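Local coordinates for protein beta-2-microglobulin (Ctenopharyngodon idella, PDB 6LBE) that probably serves as the light chain of MHC class I molecules, pairing with the heavy chain that presents peptides to the immune system, at residues E46-D54 with H64-L72. Numbering follows the deposited sequence.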
loop_
_atom_site.group_PDB
_atom_site.type_symbol
_atom_site.label_atom_id
_atom_site.label_comp_id
_atom_site.label_asym_id
_atom_site.label_seq_id
_atom_site.Cartn_x
_atom_site.Cartn_y
_atom_site.Cartn_z
ATOM N N GLU B 46 -21.846 -4.526 -12.730
ATOM C CA GLU B 46 -20.778 -3.598 -12.393
ATOM C C GLU B 46 -21.333 -2.236 -11.976
ATOM O O GLU B 46 -22.170 -1.645 -12.660
ATOM C CB GLU B 46 -19.827 -3.435 -13.575
ATOM C CG GLU B 46 -18.925 -2.224 -13.420
ATOM C CD GLU B 46 -17.574 -2.405 -14.065
ATOM O OE1 GLU B 46 -17.531 -2.791 -15.252
ATOM O OE2 GLU B 46 -16.545 -2.177 -13.381
ATOM N N ILE B 47 -20.859 -1.738 -10.844
ATOM C CA ILE B 47 -21.256 -0.420 -10.368
ATOM C C ILE B 47 -20.427 0.632 -11.097
ATOM O O ILE B 47 -19.187 0.552 -11.094
ATOM C CB ILE B 47 -21.101 -0.325 -8.844
ATOM C CG1 ILE B 47 -21.602 -1.624 -8.198
ATOM C CG2 ILE B 47 -21.852 0.893 -8.294
ATOM C CD1 ILE B 47 -21.461 -1.655 -6.676
ATOM N N PRO B 48 -21.047 1.620 -11.743
ATOM C CA PRO B 48 -20.261 2.645 -12.436
ATOM C C PRO B 48 -19.592 3.607 -11.466
ATOM O O PRO B 48 -20.115 3.912 -10.388
ATOM C CB PRO B 48 -21.303 3.373 -13.298
ATOM C CG PRO B 48 -22.585 3.087 -12.674
ATOM C CD PRO B 48 -22.477 1.720 -12.056
ATOM N N GLY B 49 -18.430 4.108 -11.882
ATOM C CA GLY B 49 -17.771 5.179 -11.161
ATOM C C GLY B 49 -16.738 4.766 -10.134
ATOM O O GLY B 49 -16.411 5.566 -9.257
ATOM N N SER B 50 -16.191 3.563 -10.235
ATOM C CA SER B 50 -15.163 3.087 -9.319
ATOM C C SER B 50 -13.785 3.640 -9.676
ATOM O O SER B 50 -13.490 3.951 -10.834
ATOM C CB SER B 50 -15.105 1.563 -9.346
ATOM O OG SER B 50 -14.840 1.108 -10.662
ATOM N N THR B 51 -12.931 3.735 -8.664
ATOM C CA THR B 51 -11.562 4.203 -8.817
ATOM C C THR B 51 -10.624 3.049 -8.519
ATOM O O THR B 51 -10.919 2.217 -7.660
ATOM C CB THR B 51 -11.264 5.379 -7.872
ATOM O OG1 THR B 51 -12.290 6.366 -8.009
ATOM C CG2 THR B 51 -9.933 6.025 -8.188
ATOM N N GLN B 52 -9.502 2.992 -9.229
ATOM C CA GLN B 52 -8.490 1.985 -8.965
ATOM C C GLN B 52 -7.159 2.680 -8.764
ATOM O O GLN B 52 -6.714 3.439 -9.630
ATOM C CB GLN B 52 -8.383 0.956 -10.092
ATOM C CG GLN B 52 -7.612 -0.306 -9.652
ATOM C CD GLN B 52 -7.483 -1.346 -10.736
ATOM O OE1 GLN B 52 -6.373 -1.618 -11.240
ATOM N NE2 GLN B 52 -8.621 -1.928 -11.129
ATOM N N THR B 53 -6.523 2.421 -7.626
ATOM C CA THR B 53 -5.237 3.032 -7.352
ATOM C C THR B 53 -4.200 2.556 -8.366
ATOM O O THR B 53 -4.391 1.567 -9.077
ATOM C CB THR B 53 -4.798 2.719 -5.921
ATOM O OG1 THR B 53 -4.668 1.299 -5.741
ATOM C CG2 THR B 53 -5.822 3.244 -4.960
ATOM N N ASP B 54 -3.088 3.283 -8.439
ATOM C CA ASP B 54 -2.012 2.907 -9.347
ATOM C C ASP B 54 -1.178 1.781 -8.747
ATOM O O ASP B 54 -0.949 1.729 -7.536
ATOM C CB ASP B 54 -1.138 4.117 -9.661
ATOM C CG ASP B 54 -1.907 5.216 -10.399
ATOM O OD1 ASP B 54 -2.710 4.870 -11.299
ATOM O OD2 ASP B 54 -1.708 6.419 -10.093
ATOM N N HIS B 64 0.099 -4.443 -4.419
ATOM C CA HIS B 64 -1.202 -4.226 -3.814
ATOM C C HIS B 64 -1.963 -3.213 -4.647
ATOM O O HIS B 64 -1.377 -2.315 -5.259
ATOM C CB HIS B 64 -1.109 -3.773 -2.350
ATOM C CG HIS B 64 -0.338 -2.504 -2.132
ATOM N ND1 HIS B 64 -0.758 -1.275 -2.600
ATOM C CD2 HIS B 64 0.813 -2.271 -1.461
ATOM C CE1 HIS B 64 0.108 -0.346 -2.245
ATOM N NE2 HIS B 64 1.071 -0.923 -1.549
ATOM N N LEU B 65 -3.280 -3.372 -4.666
ATOM C CA LEU B 65 -4.152 -2.524 -5.453
ATOM C C LEU B 65 -5.454 -2.372 -4.692
ATOM O O LEU B 65 -5.857 -3.278 -3.958
ATOM C CB LEU B 65 -4.401 -3.119 -6.846
ATOM C CG LEU B 65 -3.376 -2.850 -7.947
ATOM C CD1 LEU B 65 -3.583 -3.802 -9.121
ATOM C CD2 LEU B 65 -3.441 -1.406 -8.423
ATOM N N THR B 66 -6.106 -1.226 -4.863
ATOM C CA THR B 66 -7.398 -0.967 -4.241
ATOM C C THR B 66 -8.389 -0.519 -5.301
ATOM O O THR B 66 -8.023 0.192 -6.242
ATOM C CB THR B 66 -7.314 0.130 -3.142
ATOM O OG1 THR B 66 -6.342 -0.218 -2.146
ATOM C CG2 THR B 66 -8.664 0.310 -2.469
ATOM N N LYS B 67 -9.638 -0.931 -5.157
ATOM C CA LYS B 67 -10.730 -0.332 -5.910
ATOM C C LYS B 67 -11.865 -0.017 -4.948
ATOM O O LYS B 67 -12.151 -0.798 -4.039
ATOM C CB LYS B 67 -11.241 -1.236 -7.046
ATOM C CG LYS B 67 -12.504 -0.697 -7.723
ATOM C CD LYS B 67 -12.818 -1.366 -9.046
ATOM C CE LYS B 67 -11.717 -1.173 -10.029
ATOM N NZ LYS B 67 -12.214 -1.467 -11.398
ATOM N N TYR B 68 -12.494 1.133 -5.146
ATOM C CA TYR B 68 -13.589 1.557 -4.291
ATOM C C TYR B 68 -14.637 2.289 -5.113
ATOM O O TYR B 68 -14.369 2.773 -6.221
ATOM C CB TYR B 68 -13.116 2.468 -3.161
ATOM C CG TYR B 68 -12.366 3.684 -3.633
ATOM C CD1 TYR B 68 -13.037 4.869 -3.952
ATOM C CD2 TYR B 68 -10.988 3.653 -3.763
ATOM C CE1 TYR B 68 -12.339 5.986 -4.379
ATOM C CE2 TYR B 68 -10.295 4.753 -4.188
ATOM C CZ TYR B 68 -10.973 5.916 -4.489
ATOM O OH TYR B 68 -10.260 7.007 -4.902
ATOM N N VAL B 69 -15.833 2.388 -4.532
ATOM C CA VAL B 69 -16.973 2.990 -5.202
ATOM C C VAL B 69 -17.994 3.341 -4.128
ATOM O O VAL B 69 -18.087 2.669 -3.100
ATOM C CB VAL B 69 -17.546 2.022 -6.268
ATOM C CG1 VAL B 69 -18.181 0.828 -5.596
ATOM C CG2 VAL B 69 -18.541 2.711 -7.128
ATOM N N ASP B 70 -18.734 4.419 -4.347
ATOM C CA ASP B 70 -19.840 4.698 -3.446
ATOM C C ASP B 70 -20.900 3.600 -3.559
ATOM O O ASP B 70 -21.125 3.023 -4.628
ATOM C CB ASP B 70 -20.454 6.068 -3.741
ATOM C CG ASP B 70 -19.521 7.239 -3.372
ATOM O OD1 ASP B 70 -18.446 7.008 -2.769
ATOM O OD2 ASP B 70 -19.877 8.401 -3.688
ATOM N N PHE B 71 -21.537 3.284 -2.437
ATOM C CA PHE B 71 -22.670 2.378 -2.479
ATOM C C PHE B 71 -23.569 2.677 -1.289
ATOM O O PHE B 71 -23.213 3.428 -0.374
ATOM C CB PHE B 71 -22.212 0.899 -2.563
ATOM C CG PHE B 71 -21.847 0.259 -1.241
ATOM C CD1 PHE B 71 -21.026 0.904 -0.316
ATOM C CD2 PHE B 71 -22.280 -1.028 -0.949
ATOM C CE1 PHE B 71 -20.669 0.288 0.904
ATOM C CE2 PHE B 71 -21.930 -1.654 0.257
ATOM C CZ PHE B 71 -21.119 -0.986 1.185
ATOM N N LEU B 72 -24.771 2.111 -1.332
ATOM C CA LEU B 72 -25.748 2.298 -0.267
ATOM C C LEU B 72 -26.416 0.968 0.018
ATOM O O LEU B 72 -27.431 0.618 -0.597
ATOM C CB LEU B 72 -26.793 3.346 -0.645
ATOM C CG LEU B 72 -27.694 4.004 0.398
ATOM C CD1 LEU B 72 -28.103 5.346 -0.165
ATOM C CD2 LEU B 72 -28.918 3.135 0.649
HETATM O O HOH W 1 -15.555 -1.782 -11.157
HETATM O O HOH W 2 -14.693 6.171 -6.972
#
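Thr-51 and Tyr-68 form the hydrogen-bonded pair of an antiparallel contact between the outermost strand 51-57 and strand 63-71 of one four-stranded sheet. Thr-51 N reaches Tyr-68 O at 3.0 Å, and Tyr-68 N returns a bond to Thr-51 O at 3.2 Å. Two residues on, Thr-53 N donates to Thr-66 O, but the return bond from Thr-66 N ends on the side-chain OG1 of Thr-53 at 3.0 Å. With chi1 at 61°, this OG1 lies between the backbone N and the carbonyl carbon of Thr-53 and is turned to the neighbouring strand, a hydroxyl taking over where the backbone pairing lapses. On the face that carries Thr-51 and Tyr-68, CB of Thr-51 lies over the Tyr-68 ring, 3.9 Å from its centroid. On the face of Gln-52 and Lys-67, which looks to strand 36-42, the Lys-67 chain runs past Ser-50, bends at chi3 and brings CE to 3.4 Å from Gln-52 NE2; its NZ bonds to Ile-38 O of the facing sheet. Where the 46-54 segment crosses between the sheets, Ile-47 CG2 meets Val-69 CG2 at 4.0 Å. Asp-54, Leu-65, Thr-66 and Tyr-68 also touch a chain of another protein. This is the edge hairpin of an immunoglobulin C1-set beta sandwich.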